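Glycerate kinase, putative (Thermotoga maritima, PDB 2B8N) catalyses the ATP-dependent phosphorylation of D-glycerate to 2-phosphoglycerate, a step in serine degradation via 3-hydroxypyruvate. Local coordinates at residues I53-G58 / V129-S134; V306-R311 / E350-V355; T369-G374 / D399-L404. All blocks are in the same frame, centred on the assembly; numbering follows the deposited sequence.

How the contacts relate
The chain is built around two sheets, and the contacts are divided between them. Contact 1 comes first along the sequence and joins two neighbouring central strands, 52-57 and 128-133, of a parallel six-stranded sheet. Contacts 2 and 3 follow on the other side of the chain's centre, both at the mixed sheet: contact 2 at the end of helix 292-309 and the loop leading into strand 355-361, contact 3 between strand 373-377 with its approach and helix 400-406. Centres of contacts 1 and 2 lie about 47 Å apart, of 1 and 3 about 34 Å, of 2 and 3 about 25 Å. Contact 1 belongs to the parallel-sheet half, contacts 2 and 3 to the mixed-sheet half.

Contact 1: I53-G58 / V129-S134; sequences ILVAVG and VLFLLS
V129 opens the pairing of two parallel strands, with CG1, anti to its backbone N, lying 4.2 Å from V55 CG2. L130 then bonds through both its N and its O: its N reaches I53 O at 2.9 Å, approaching from above the carbonyl plane, and its own carbonyl takes V55 N. F131 swings its ring over to V55, where CD1 comes within 4.0 Å of CG1 as the two side chains cross obliquely; F185 meets the ring with its own plane inclined. At L132, V57 N approaches L132 O almost along the C=O axis (C=O...N 172°), while L132 N lies 2.8 Å from V55 O. On the face shared with L54 and A56, L132 CD1 settles against L54 CG at 3.8 Å and its CB against A56 CB at 3.7 Å. L133 turns back to the V55 face and brings CD1 near V57 O. S134 N closes the ladder on V57 O at 3.1 Å, and its OG bonds A60 N just past G58, whose backbone angles would jam any side chain against the preceding carbonyl. Helix 61-72 covers the L54 and L132 face and helix 107-120 packs on V55 and V129, so these strands sit mid-sheet in a three-layer α/β/α sandwich of Rossmann-like strand order.

Contact 2: V306-R311 / E350-V355; sequences VKFKDR and EGIEGV
The last turn of helix 292-309 closes with D310 N bonded to V306 O, D310 itself leaving helical geometry with positive phi, and the turn faces an irregular loop whose G354 CA is 8.0 Å from K307 CA. K307 carries most of the contact. Its CG stands anti to the backbone N, the chain bends once at chi2 (70°), and from there it runs out extended to bring the ammonium group against the loop. NZ lies 2.7 Å from E353 O, well above the carbonyl plane and at an oblique C=O...N angle of 115°, so the bond does not follow a lone pair. A second acceptor, V429 O, grips the same nitrogen, and because V429 also pairs with the backbone of G354, the lysine gathers the chain terminus and the loop at one point. G354 has positive phi (83°), which suits glycine, and a side chain here would crowd K307 NZ. Helix 292-309 is the connection of a β-α-β crossover, leading from strand 280-285 to the adjacent parallel strand 317-323, while loop 350-355 joins helix 337-348 to strand 355-361 of the same mixed sheet. The aliphatic part of K307 is used as well. CG rests over the centre of the F308 ring, 3.9 Å above its plane, and the same atom meets I352 CG2 at 4.0 Å, the two side chains lying alongside each other and running opposite ways. I352 CD1, in turn, comes to the edge of the F308 ring, 4.4 Å from CE2, near the ring plane. The carboxylate of E353 stays apart from the ammonium group, with OE1 4.8 Å from K307 NZ, though its charge probably still favours the lysine's position.

Contact 3: T369-G374 / D399-L404; sequences TDAAGG and DSYNAL
Three bonds grip T369 OG1: it bonds the backbone O of D366, Q339 NE2 of helix 337-348, and, weakly at 3.4 Å, A371 N. That hydroxyl anchors the turn leading into strand 373-377, which pairs in antiparallel fashion with strand 410-411 through a classic beta bulge, A372 and G373 both facing L411. Helix 400-406, which comes just before strand 410-411 in the chain, lays Y401 against this approach. With CG anti to its backbone N (chi1 -177°), Y401 extends its ring past T369, so that CD2 lies 3.6 Å from T369 CG2 and the two side chains run in opposite directions. A371 CB approaches Y401 CE2 from the other side of the ring plane, at 4.1 Å, so the tyrosine is set between the two residues; L410 also packs against it. At the tip, Y401 OH donates to D370 OD1 over 2.9 Å, entering on the syn lone pair. OD1 lies at the ring's edge, in its plane, while the carboxylate as a whole is turned 29° from the ring. This bond fixes the end of an otherwise apolar side chain and would probably favour an ionised D370. An alanine in place of Y401 would probably loosen the turn, since D370 would lose its phenol donor and T369 and A371 the ring they lie against. At the start of the helix, D399 occupies the N-cap position without making a capping bond: OD1 bonds I334 N, while OD2 receives N402 ND2 at 3.2 Å on its syn lone pair. One turn beyond Y401, L404 points at the strand and its CD1 stops 4.2 Å from G374 CA.

Contact 1: I53-G58 / V129-S134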
# COMPACT_ATOMS: atom_id res chain seq x y z
N ILE A 53 -18.67 -15.69 -7.03
CA ILE A 53 -17.40 -16.21 -7.49
C ILE A 53 -16.36 -15.27 -6.89
O ILE A 53 -16.37 -14.09 -7.15
CB ILE A 53 -17.30 -16.24 -9.04
CG1 ILE A 53 -18.21 -17.33 -9.62
CG2 ILE A 53 -15.85 -16.50 -9.48
CD1 ILE A 53 -19.69 -17.08 -9.48
N LEU A 54 -15.47 -15.83 -6.08
CA LEU A 54 -14.48 -15.04 -5.35
C LEU A 54 -13.17 -15.07 -6.13
O LEU A 54 -12.66 -16.16 -6.47
CB LEU A 54 -14.32 -15.59 -3.92
CG LEU A 54 -13.24 -15.07 -2.97
CD1 LEU A 54 -13.58 -15.46 -1.50
CD2 LEU A 54 -11.82 -15.57 -3.36
N VAL A 55 -12.66 -13.87 -6.43
CA VAL A 55 -11.37 -13.68 -7.06
C VAL A 55 -10.53 -12.74 -6.18
O VAL A 55 -10.89 -11.56 -5.97
CB VAL A 55 -11.51 -13.10 -8.48
CG1 VAL A 55 -10.13 -12.83 -9.10
CG2 VAL A 55 -12.31 -14.06 -9.38
N ALA A 56 -9.41 -13.26 -5.66
CA ALA A 56 -8.57 -12.51 -4.73
C ALA A 56 -7.20 -12.46 -5.32
O ALA A 56 -6.61 -13.51 -5.60
CB ALA A 56 -8.55 -13.15 -3.35
N VAL A 57 -6.71 -11.22 -5.52
CA VAL A 57 -5.41 -10.95 -6.13
C VAL A 57 -4.68 -9.92 -5.29
O VAL A 57 -5.24 -8.89 -4.96
CB VAL A 57 -5.57 -10.42 -7.58
CG1 VAL A 57 -4.25 -9.87 -8.11
CG2 VAL A 57 -6.03 -11.51 -8.47
N GLY A 58 -3.44 -10.21 -4.96
CA GLY A 58 -2.62 -9.26 -4.21
C GLY A 58 -1.72 -9.97 -3.22
O GLY A 58 -1.79 -11.21 -3.08
N VAL A 129 -19.22 -11.25 -8.80
CA VAL A 129 -17.80 -11.50 -8.55
C VAL A 129 -17.38 -10.65 -7.35
O VAL A 129 -17.59 -9.41 -7.32
CB VAL A 129 -16.91 -11.24 -9.78
CG1 VAL A 129 -15.48 -11.36 -9.41
CG2 VAL A 129 -17.24 -12.26 -10.88
N LEU A 130 -16.83 -11.33 -6.34
CA LEU A 130 -16.29 -10.69 -5.16
C LEU A 130 -14.79 -10.51 -5.38
O LEU A 130 -14.02 -11.47 -5.26
CB LEU A 130 -16.59 -11.56 -3.92
CG LEU A 130 -15.86 -11.12 -2.64
CD1 LEU A 130 -16.18 -9.63 -2.32
CD2 LEU A 130 -16.16 -12.07 -1.45
N PHE A 131 -14.40 -9.29 -5.74
CA PHE A 131 -13.03 -9.00 -6.16
C PHE A 131 -12.23 -8.45 -4.99
O PHE A 131 -12.37 -7.30 -4.62
CB PHE A 131 -13.06 -8.03 -7.33
CG PHE A 131 -11.74 -7.87 -8.05
CD1 PHE A 131 -10.90 -8.95 -8.26
CD2 PHE A 131 -11.37 -6.63 -8.54
CE1 PHE A 131 -9.68 -8.79 -8.93
CE2 PHE A 131 -10.16 -6.46 -9.21
CZ PHE A 131 -9.32 -7.55 -9.40
N LEU A 132 -11.40 -9.31 -4.40
CA LEU A 132 -10.60 -8.96 -3.20
C LEU A 132 -9.20 -8.53 -3.63
O LEU A 132 -8.39 -9.37 -4.09
CB LEU A 132 -10.52 -10.16 -2.24
CG LEU A 132 -11.86 -10.73 -1.77
CD1 LEU A 132 -11.69 -12.09 -1.11
CD2 LEU A 132 -12.56 -9.77 -0.85
N LEU A 133 -8.93 -7.24 -3.52
CA LEU A 133 -7.73 -6.68 -4.12
C LEU A 133 -6.80 -6.02 -3.11
O LEU A 133 -7.24 -5.26 -2.25
CB LEU A 133 -8.13 -5.69 -5.22
CG LEU A 133 -7.07 -5.11 -6.16
CD1 LEU A 133 -6.31 -6.17 -6.96
CD2 LEU A 133 -7.75 -4.12 -7.10
N SER A 134 -5.51 -6.35 -3.22
CA SER A 134 -4.42 -5.70 -2.46
C SER A 134 -3.23 -5.43 -3.38
O SER A 134 -3.31 -5.69 -4.58
CB SER A 134 -4.01 -6.58 -1.26
OG SER A 134 -3.98 -7.95 -1.59

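Contact 2: V306-R311 / E350-V355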
# COMPACT_ATOMS: atom_id res chain seq x y z
N VAL A 306 3.28 22.19 20.98
CA VAL A 306 2.40 21.59 21.97
C VAL A 306 3.07 21.60 23.33
O VAL A 306 2.46 22.00 24.33
CB VAL A 306 2.06 20.14 21.62
CG1 VAL A 306 1.52 19.40 22.82
CG2 VAL A 306 1.05 20.11 20.45
N LYS A 307 4.32 21.17 23.37
CA LYS A 307 5.05 21.11 24.63
C LYS A 307 5.11 22.49 25.33
O LYS A 307 4.71 22.59 26.48
CB LYS A 307 6.44 20.50 24.41
CG LYS A 307 7.31 20.48 25.64
CD LYS A 307 6.83 19.48 26.67
CE LYS A 307 7.85 19.34 27.81
NZ LYS A 307 7.58 18.12 28.59
N PHE A 308 5.54 23.53 24.64
CA PHE A 308 5.80 24.85 25.27
C PHE A 308 4.67 25.83 25.18
O PHE A 308 4.62 26.74 25.97
CB PHE A 308 7.07 25.49 24.69
CG PHE A 308 8.29 24.67 24.93
CD1 PHE A 308 8.78 24.53 26.23
CD2 PHE A 308 8.88 23.96 23.90
CE1 PHE A 308 9.87 23.72 26.48
CE2 PHE A 308 9.98 23.16 24.14
CZ PHE A 308 10.48 23.04 25.44
N LYS A 309 3.78 25.69 24.19
CA LYS A 309 2.67 26.63 24.05
C LYS A 309 1.29 25.97 24.10
O LYS A 309 0.29 26.65 24.07
CB LYS A 309 2.82 27.42 22.75
CG LYS A 309 4.13 28.16 22.63
CD LYS A 309 4.13 29.42 23.47
CE LYS A 309 5.55 29.88 23.75
NZ LYS A 309 5.66 31.36 23.96
N ASP A 310 1.23 24.66 24.21
CA ASP A 310 -0.04 23.98 24.39
C ASP A 310 -1.01 24.22 23.23
O ASP A 310 -2.22 24.31 23.44
CB ASP A 310 -0.67 24.38 25.73
CG ASP A 310 -1.09 23.19 26.55
OD1 ASP A 310 -0.55 22.09 26.35
OD2 ASP A 310 -1.96 23.38 27.40
N ARG A 311 -0.48 24.30 22.02
CA ARG A 311 -1.30 24.34 20.83
C ARG A 311 -0.46 23.69 19.73
O ARG A 311 0.76 23.66 19.85
CB ARG A 311 -1.69 25.79 20.50
CG ARG A 311 -0.59 26.60 19.87
CD ARG A 311 -0.47 28.01 20.41
NE ARG A 311 0.86 28.53 20.08
CZ ARG A 311 1.22 29.82 20.08
NH1 ARG A 311 0.35 30.76 20.41
NH2 ARG A 311 2.46 30.17 19.77
N GLU A 350 16.16 16.77 20.82
CA GLU A 350 17.15 16.52 21.86
C GLU A 350 16.88 17.41 23.07
O GLU A 350 16.66 18.62 22.93
CB GLU A 350 18.59 16.76 21.36
CG GLU A 350 19.63 16.53 22.45
CD GLU A 350 21.06 16.50 21.95
OE1 GLU A 350 21.29 16.52 20.73
OE2 GLU A 350 21.97 16.43 22.80
N GLY A 351 16.88 16.81 24.25
CA GLY A 351 16.81 17.55 25.50
C GLY A 351 15.44 17.97 25.96
O GLY A 351 15.30 18.72 26.91
N ILE A 352 14.41 17.50 25.30
CA ILE A 352 13.06 17.87 25.70
C ILE A 352 12.41 16.71 26.42
O ILE A 352 12.27 15.63 25.86
CB ILE A 352 12.20 18.26 24.50
CG1 ILE A 352 12.79 19.45 23.77
CG2 ILE A 352 10.81 18.64 24.98
CD1 ILE A 352 12.10 19.72 22.44
N GLU A 353 12.04 16.93 27.68
CA GLU A 353 11.28 15.95 28.44
C GLU A 353 9.93 15.74 27.80
O GLU A 353 9.40 16.65 27.18
CB GLU A 353 10.99 16.47 29.86
CG GLU A 353 12.16 16.68 30.83
CD GLU A 353 11.67 17.26 32.17
OE1 GLU A 353 10.42 17.36 32.35
OE2 GLU A 353 12.50 17.63 33.04
N GLY A 354 9.37 14.55 27.97
CA GLY A 354 7.95 14.33 27.79
C GLY A 354 7.47 14.10 26.38
O GLY A 354 6.26 14.21 26.11
N VAL A 355 8.39 13.77 25.47
CA VAL A 355 8.05 13.61 24.06
C VAL A 355 8.42 12.24 23.53
O VAL A 355 9.53 11.76 23.74
CB VAL A 355 8.67 14.70 23.18
CG1 VAL A 355 8.05 16.05 23.51
CG2 VAL A 355 10.19 14.75 23.34

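Contact 3: T369-G374 / D399-L404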
# COMPACT_ATOMS: atom_id res chain seq x y z
N THR A 369 14.80 -3.78 5.42
CA THR A 369 15.16 -4.14 6.80
C THR A 369 14.04 -4.89 7.50
O THR A 369 12.90 -4.92 7.03
CB THR A 369 15.50 -2.89 7.67
OG1 THR A 369 14.31 -2.14 7.94
CG2 THR A 369 16.51 -2.01 6.99
N ASP A 370 14.37 -5.45 8.65
CA ASP A 370 13.42 -6.21 9.47
C ASP A 370 12.64 -5.31 10.42
O ASP A 370 11.79 -5.80 11.17
CB ASP A 370 14.15 -7.35 10.23
CG ASP A 370 15.33 -6.85 11.15
OD1 ASP A 370 15.61 -5.63 11.27
OD2 ASP A 370 15.98 -7.73 11.78
N ALA A 371 12.93 -4.02 10.39
CA ALA A 371 12.28 -3.05 11.28
C ALA A 371 11.18 -2.30 10.53
O ALA A 371 11.25 -2.15 9.31
CB ALA A 371 13.32 -2.09 11.85
N ALA A 372 10.18 -1.85 11.27
CA ALA A 372 9.02 -1.16 10.72
C ALA A 372 9.24 0.30 10.74
O ALA A 372 8.61 1.01 9.98
CB ALA A 372 7.77 -1.50 11.53
N GLY A 373 10.10 0.76 11.65
CA GLY A 373 10.42 2.19 11.79
C GLY A 373 11.19 2.52 13.07
O GLY A 373 11.98 1.73 13.56
N GLY A 374 10.93 3.68 13.63
CA GLY A 374 11.69 4.14 14.79
C GLY A 374 10.80 4.54 15.95
O GLY A 374 9.65 4.89 15.75
N ASP A 399 22.02 5.89 6.81
CA ASP A 399 22.28 4.74 7.68
C ASP A 399 21.45 4.88 8.97
O ASP A 399 21.95 4.66 10.07
CB ASP A 399 23.78 4.70 7.99
CG ASP A 399 24.27 3.33 8.45
OD1 ASP A 399 23.73 2.29 8.02
OD2 ASP A 399 25.22 3.31 9.25
N SER A 400 20.20 5.27 8.82
CA SER A 400 19.26 5.42 9.95
C SER A 400 19.10 4.12 10.77
O SER A 400 19.13 4.16 11.99
CB SER A 400 17.89 5.93 9.41
OG SER A 400 17.59 5.43 8.09
N TYR A 401 18.96 2.98 10.12
CA TYR A 401 18.79 1.70 10.83
C TYR A 401 19.78 1.54 11.96
O TYR A 401 19.39 1.26 13.10
CB TYR A 401 18.93 0.50 9.88
CG TYR A 401 18.71 -0.85 10.52
CD1 TYR A 401 19.73 -1.51 11.20
CD2 TYR A 401 17.49 -1.50 10.43
CE1 TYR A 401 19.54 -2.77 11.77
CE2 TYR A 401 17.29 -2.76 11.00
CZ TYR A 401 18.32 -3.38 11.68
OH TYR A 401 18.13 -4.62 12.24
N ASN A 402 21.07 1.71 11.62
CA ASN A 402 22.19 1.49 12.56
C ASN A 402 22.21 2.49 13.70
O ASN A 402 22.53 2.13 14.82
CB ASN A 402 23.54 1.53 11.83
CG ASN A 402 23.84 0.24 11.06
OD1 ASN A 402 23.26 -0.79 11.31
ND2 ASN A 402 24.78 0.32 10.14
N ALA A 403 21.86 3.74 13.42
CA ALA A 403 21.79 4.76 14.46
C ALA A 403 20.73 4.42 15.49
O ALA A 403 20.96 4.58 16.69
CB ALA A 403 21.50 6.11 13.85
N LEU A 404 19.59 3.93 15.01
CA LEU A 404 18.47 3.54 15.88
C LEU A 404 18.74 2.24 16.65
O LEU A 404 18.38 2.15 17.83
CB LEU A 404 17.17 3.45 15.07
CG LEU A 404 16.70 4.71 14.31
CD1 LEU A 404 15.60 4.35 13.32
CD2 LEU A 404 16.19 5.82 15.25